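Local structure of adenylation domain (5N9X) at residues A[107-121]-A[126-139]. The protein is an adenylation domain of the ANL superfamily of AMP-binding enzymes, modelled with adenosine-5'-triphosphate and threonine. Residues are numbered along the deposited sequence; the frame is centred on the assembly and turned at random.
Sequences NAFIVTDSQVVALVG and IPEYTGPLVTEENV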
# COMPACT_ATOMS: atom_id res chain seq x y z
N ASN A 107 6.34 -6.34 16.44
CA ASN A 107 6.67 -7.68 15.97
C ASN A 107 6.18 -8.72 16.96
O ASN A 107 5.51 -9.68 16.59
CB ASN A 107 8.17 -7.85 15.75
CG ASN A 107 8.71 -7.02 14.60
OD1 ASN A 107 7.97 -6.60 13.71
ND2 ASN A 107 10.02 -6.77 14.63
N ALA A 108 6.51 -8.52 18.23
CA ALA A 108 6.12 -9.43 19.29
C ALA A 108 4.63 -9.72 19.26
O ALA A 108 4.23 -10.84 19.47
CB ALA A 108 6.51 -8.86 20.64
N PHE A 109 3.83 -8.69 18.96
CA PHE A 109 2.39 -8.88 18.91
C PHE A 109 1.94 -9.67 17.71
O PHE A 109 1.08 -10.55 17.83
CB PHE A 109 1.65 -7.55 18.89
CG PHE A 109 0.18 -7.72 18.63
CD1 PHE A 109 -0.65 -8.19 19.64
CD2 PHE A 109 -0.37 -7.43 17.39
CE1 PHE A 109 -2.00 -8.36 19.41
CE2 PHE A 109 -1.71 -7.60 17.15
CZ PHE A 109 -2.53 -8.06 18.17
N ILE A 110 2.48 -9.32 16.55
CA ILE A 110 2.16 -9.99 15.30
C ILE A 110 2.64 -11.43 15.32
O ILE A 110 1.90 -12.33 14.89
CB ILE A 110 2.80 -9.26 14.08
CG1 ILE A 110 2.08 -7.95 13.80
CG2 ILE A 110 2.77 -10.14 12.84
CD1 ILE A 110 2.94 -6.96 13.10
N VAL A 111 3.86 -11.66 15.80
CA VAL A 111 4.38 -13.03 15.92
C VAL A 111 3.38 -13.91 16.68
O VAL A 111 3.04 -15.01 16.22
CB VAL A 111 5.74 -13.08 16.65
CG1 VAL A 111 6.07 -14.53 17.05
CG2 VAL A 111 6.85 -12.48 15.78
N THR A 112 2.88 -13.40 17.81
CA THR A 112 1.89 -14.14 18.61
C THR A 112 0.49 -14.15 17.99
O THR A 112 -0.17 -15.20 17.98
CB THR A 112 1.79 -13.55 20.04
OG1 THR A 112 3.10 -13.36 20.58
CG2 THR A 112 0.99 -14.46 20.93
N ASP A 113 0.02 -13.02 17.46
CA ASP A 113 -1.31 -12.97 16.85
C ASP A 113 -1.41 -13.89 15.64
O ASP A 113 -2.42 -14.56 15.44
CB ASP A 113 -1.69 -11.53 16.43
CG ASP A 113 -3.16 -11.39 16.04
OD1 ASP A 113 -4.03 -11.62 16.90
OD2 ASP A 113 -3.45 -11.04 14.87
N SER A 114 -0.37 -13.94 14.83
CA SER A 114 -0.45 -14.74 13.62
C SER A 114 -0.07 -16.19 13.88
O SER A 114 -0.32 -17.06 13.03
CB SER A 114 0.44 -14.13 12.54
OG SER A 114 1.78 -14.07 12.98
N GLN A 115 0.50 -16.46 15.04
CA GLN A 115 0.88 -17.82 15.42
C GLN A 115 1.75 -18.46 14.34
O GLN A 115 1.36 -19.46 13.73
CB GLN A 115 -0.36 -18.71 15.66
CG GLN A 115 -1.51 -18.09 16.48
CD GLN A 115 -2.85 -18.77 16.20
OE1 GLN A 115 -3.57 -18.38 15.27
NE2 GLN A 115 -3.19 -19.78 16.99
N VAL A 116 2.91 -17.88 14.08
CA VAL A 116 3.77 -18.48 13.07
C VAL A 116 4.52 -19.69 13.63
O VAL A 116 4.94 -19.69 14.77
CB VAL A 116 4.77 -17.44 12.48
CG1 VAL A 116 4.02 -16.29 11.85
CG2 VAL A 116 5.70 -16.94 13.55
N VAL A 117 4.64 -20.74 12.81
CA VAL A 117 5.35 -21.96 13.16
C VAL A 117 6.86 -21.80 13.10
O VAL A 117 7.59 -22.68 13.55
CB VAL A 117 4.97 -23.11 12.24
CG1 VAL A 117 3.48 -23.19 12.09
CG2 VAL A 117 5.61 -22.93 10.86
N ALA A 118 7.32 -20.69 12.51
CA ALA A 118 8.75 -20.44 12.32
C ALA A 118 9.00 -19.00 11.92
O ALA A 118 8.06 -18.29 11.57
CB ALA A 118 9.30 -21.37 11.26
N LEU A 119 10.26 -18.57 11.94
CA LEU A 119 10.63 -17.26 11.41
C LEU A 119 11.83 -17.37 10.44
O LEU A 119 12.76 -18.14 10.68
CB LEU A 119 10.94 -16.30 12.56
CG LEU A 119 11.16 -14.83 12.19
CD1 LEU A 119 10.61 -13.91 13.27
CD2 LEU A 119 12.63 -14.51 11.94
N VAL A 120 11.79 -16.63 9.34
CA VAL A 120 12.93 -16.60 8.43
C VAL A 120 13.58 -15.23 8.43
O VAL A 120 12.90 -14.22 8.27
CB VAL A 120 12.52 -16.97 6.99
CG1 VAL A 120 13.75 -17.08 6.11
CG2 VAL A 120 11.78 -18.28 6.97
N GLY A 121 14.90 -15.22 8.61
CA GLY A 121 15.67 -13.99 8.78
C GLY A 121 16.19 -13.98 10.20
O GLY A 121 15.97 -14.95 10.92
N ILE A 126 12.65 -9.46 20.15
CA ILE A 126 11.45 -10.28 20.19
C ILE A 126 11.58 -11.00 21.53
O ILE A 126 12.68 -11.37 21.91
CB ILE A 126 11.37 -11.26 18.98
CG1 ILE A 126 9.92 -11.69 18.69
CG2 ILE A 126 12.17 -12.50 19.25
CD1 ILE A 126 9.03 -10.64 18.19
N PRO A 127 10.47 -11.13 22.27
CA PRO A 127 10.51 -11.71 23.62
C PRO A 127 10.79 -13.22 23.68
O PRO A 127 11.46 -13.69 24.60
CB PRO A 127 9.12 -11.41 24.15
CG PRO A 127 8.26 -11.46 22.93
CD PRO A 127 9.10 -10.74 21.90
N GLU A 128 10.23 -13.96 22.73
CA GLU A 128 10.44 -15.40 22.68
C GLU A 128 10.90 -15.83 21.28
O GLU A 128 10.29 -15.49 20.26
CB GLU A 128 9.16 -16.14 23.09
CG GLU A 128 7.93 -15.67 22.36
CD GLU A 128 7.13 -14.65 23.15
OE1 GLU A 128 7.47 -14.39 24.33
OE2 GLU A 128 6.17 -14.10 22.58
N TYR A 129 12.02 -16.55 21.29
CA TYR A 129 12.69 -17.08 20.12
C TYR A 129 12.43 -18.57 20.01
O TYR A 129 13.07 -19.26 19.23
CB TYR A 129 14.20 -16.84 20.24
CG TYR A 129 14.60 -15.38 20.26
CD1 TYR A 129 14.88 -14.71 19.08
CD2 TYR A 129 14.66 -14.66 21.45
CE1 TYR A 129 15.28 -13.40 19.09
CE2 TYR A 129 15.02 -13.32 21.45
CZ TYR A 129 15.33 -12.70 20.26
OH TYR A 129 15.66 -11.37 20.22
N THR A 130 11.51 -19.05 20.85
CA THR A 130 11.38 -20.48 21.08
C THR A 130 10.82 -21.25 19.88
O THR A 130 10.75 -22.48 19.92
CB THR A 130 10.51 -20.77 22.33
OG1 THR A 130 9.13 -20.83 21.96
CG2 THR A 130 10.73 -19.71 23.40
N GLY A 131 10.40 -20.53 18.84
CA GLY A 131 10.07 -21.15 17.56
C GLY A 131 11.34 -21.27 16.73
O GLY A 131 12.32 -20.57 17.00
N PRO A 132 11.34 -22.15 15.72
CA PRO A 132 12.58 -22.39 14.98
C PRO A 132 12.99 -21.25 14.05
O PRO A 132 12.13 -20.55 13.51
CB PRO A 132 12.27 -23.65 14.16
CG PRO A 132 10.79 -23.87 14.24
CD PRO A 132 10.18 -22.84 15.14
N LEU A 133 14.29 -21.07 13.87
CA LEU A 133 14.81 -20.05 12.97
C LEU A 133 15.45 -20.59 11.71
O LEU A 133 16.16 -21.59 11.74
CB LEU A 133 15.83 -19.16 13.66
CG LEU A 133 15.67 -17.69 13.25
CD1 LEU A 133 14.50 -17.04 13.97
CD2 LEU A 133 16.95 -16.90 13.45
N VAL A 134 15.18 -19.92 10.60
CA VAL A 134 16.02 -20.00 9.43
C VAL A 134 16.71 -18.65 9.36
O VAL A 134 16.05 -17.62 9.31
CB VAL A 134 15.22 -20.28 8.16
CG1 VAL A 134 16.15 -20.63 7.00
CG2 VAL A 134 14.24 -21.39 8.41
N THR A 135 18.04 -18.63 9.40
CA THR A 135 18.77 -17.37 9.45
C THR A 135 18.99 -16.86 8.04
O THR A 135 18.73 -17.57 7.07
CB THR A 135 20.12 -17.52 10.16
OG1 THR A 135 20.94 -18.43 9.42
CG2 THR A 135 19.92 -18.03 11.57
N GLU A 136 19.47 -15.63 7.92
CA GLU A 136 19.75 -15.10 6.59
C GLU A 136 20.89 -15.89 5.97
O GLU A 136 20.88 -16.18 4.78
CB GLU A 136 20.08 -13.60 6.64
CG GLU A 136 19.84 -12.91 5.30
CD GLU A 136 20.13 -11.42 5.33
OE1 GLU A 136 20.11 -10.81 6.42
OE2 GLU A 136 20.38 -10.86 4.24
N GLU A 137 21.88 -16.23 6.80
CA GLU A 137 23.04 -16.98 6.33
C GLU A 137 22.55 -18.35 5.88
O GLU A 137 22.99 -18.87 4.85
CB GLU A 137 24.11 -17.12 7.41
CG GLU A 137 25.14 -18.21 7.12
CD GLU A 137 26.27 -18.26 8.13
OE1 GLU A 137 26.02 -18.04 9.34
OE2 GLU A 137 27.42 -18.54 7.71
N ASN A 138 21.63 -18.92 6.65
CA ASN A 138 21.00 -20.16 6.24
C ASN A 138 20.39 -20.06 4.84
O ASN A 138 20.62 -20.93 4.01
CB ASN A 138 19.93 -20.58 7.24
CG ASN A 138 20.50 -21.28 8.47
OD1 ASN A 138 19.90 -21.24 9.54
ND2 ASN A 138 21.67 -21.90 8.32
N VAL A 139 19.64 -18.98 4.57
CA VAL A 139 18.99 -18.78 3.28
C VAL A 139 19.99 -18.56 2.14
O VAL A 139 19.84 -19.14 1.06
CB VAL A 139 18.00 -17.57 3.34
CG1 VAL A 139 17.62 -17.08 1.94
CG2 VAL A 139 16.74 -17.96 4.12
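Leu-119 with Leu-133 and Val-120 with Val-134 form two successive parallel bridges, a worked example of how a sheet can end in a two-residue edge strand. Three backbone hydrogen bonds join strand 118-121 to residues 132-134. Leu-119 N donates to Pro-132 O at 3.1 Å and its carbonyl O accepts from Val-134 N at 3.0 Å, after which Gly-121 N reaches Val-134 O at 2.8 Å. All three are fairly straight, the middle one most of all at 175°. A CA-H...O contact from Val-120 to Val-134 O adds to the pairing.

Apolar side chains meet on both faces. On one, the two leucines lie side by side, Leu-119 CD2 3.7 Å from Leu-133 CD1. On the other, Val-120 runs alongside Val-134; Val-120 CG1, anti to the backbone N (chi1 -174°), also meets Val-139 CG2 at 3.7 Å, the two side chains crossing at about a right angle. A separate patch lies on helix 104-114, where Ile-126 CD1 rests against the backbone of Ala-108 and meets Val-111 CG2 tip to tip at 3.7 Å, while Pro-127 CD packs on Ala-108 CB. Residues 126-128 are poorly ordered, however.

Capping holds the turn into the next helix: Thr-135 OG1 accepts from Asn-138 N at 2.9 Å and Asn-138 OD1 from Thr-135 N, a capping box.

Strand 70-74 flanks 118-121 across from 133-134, which forms one edge of this four-stranded parallel sheet. Helix 46-62 covers the Val-134 and Val-139 side, and Ile-110 and Ser-114 of helix 104-114 pack on strand 94-97.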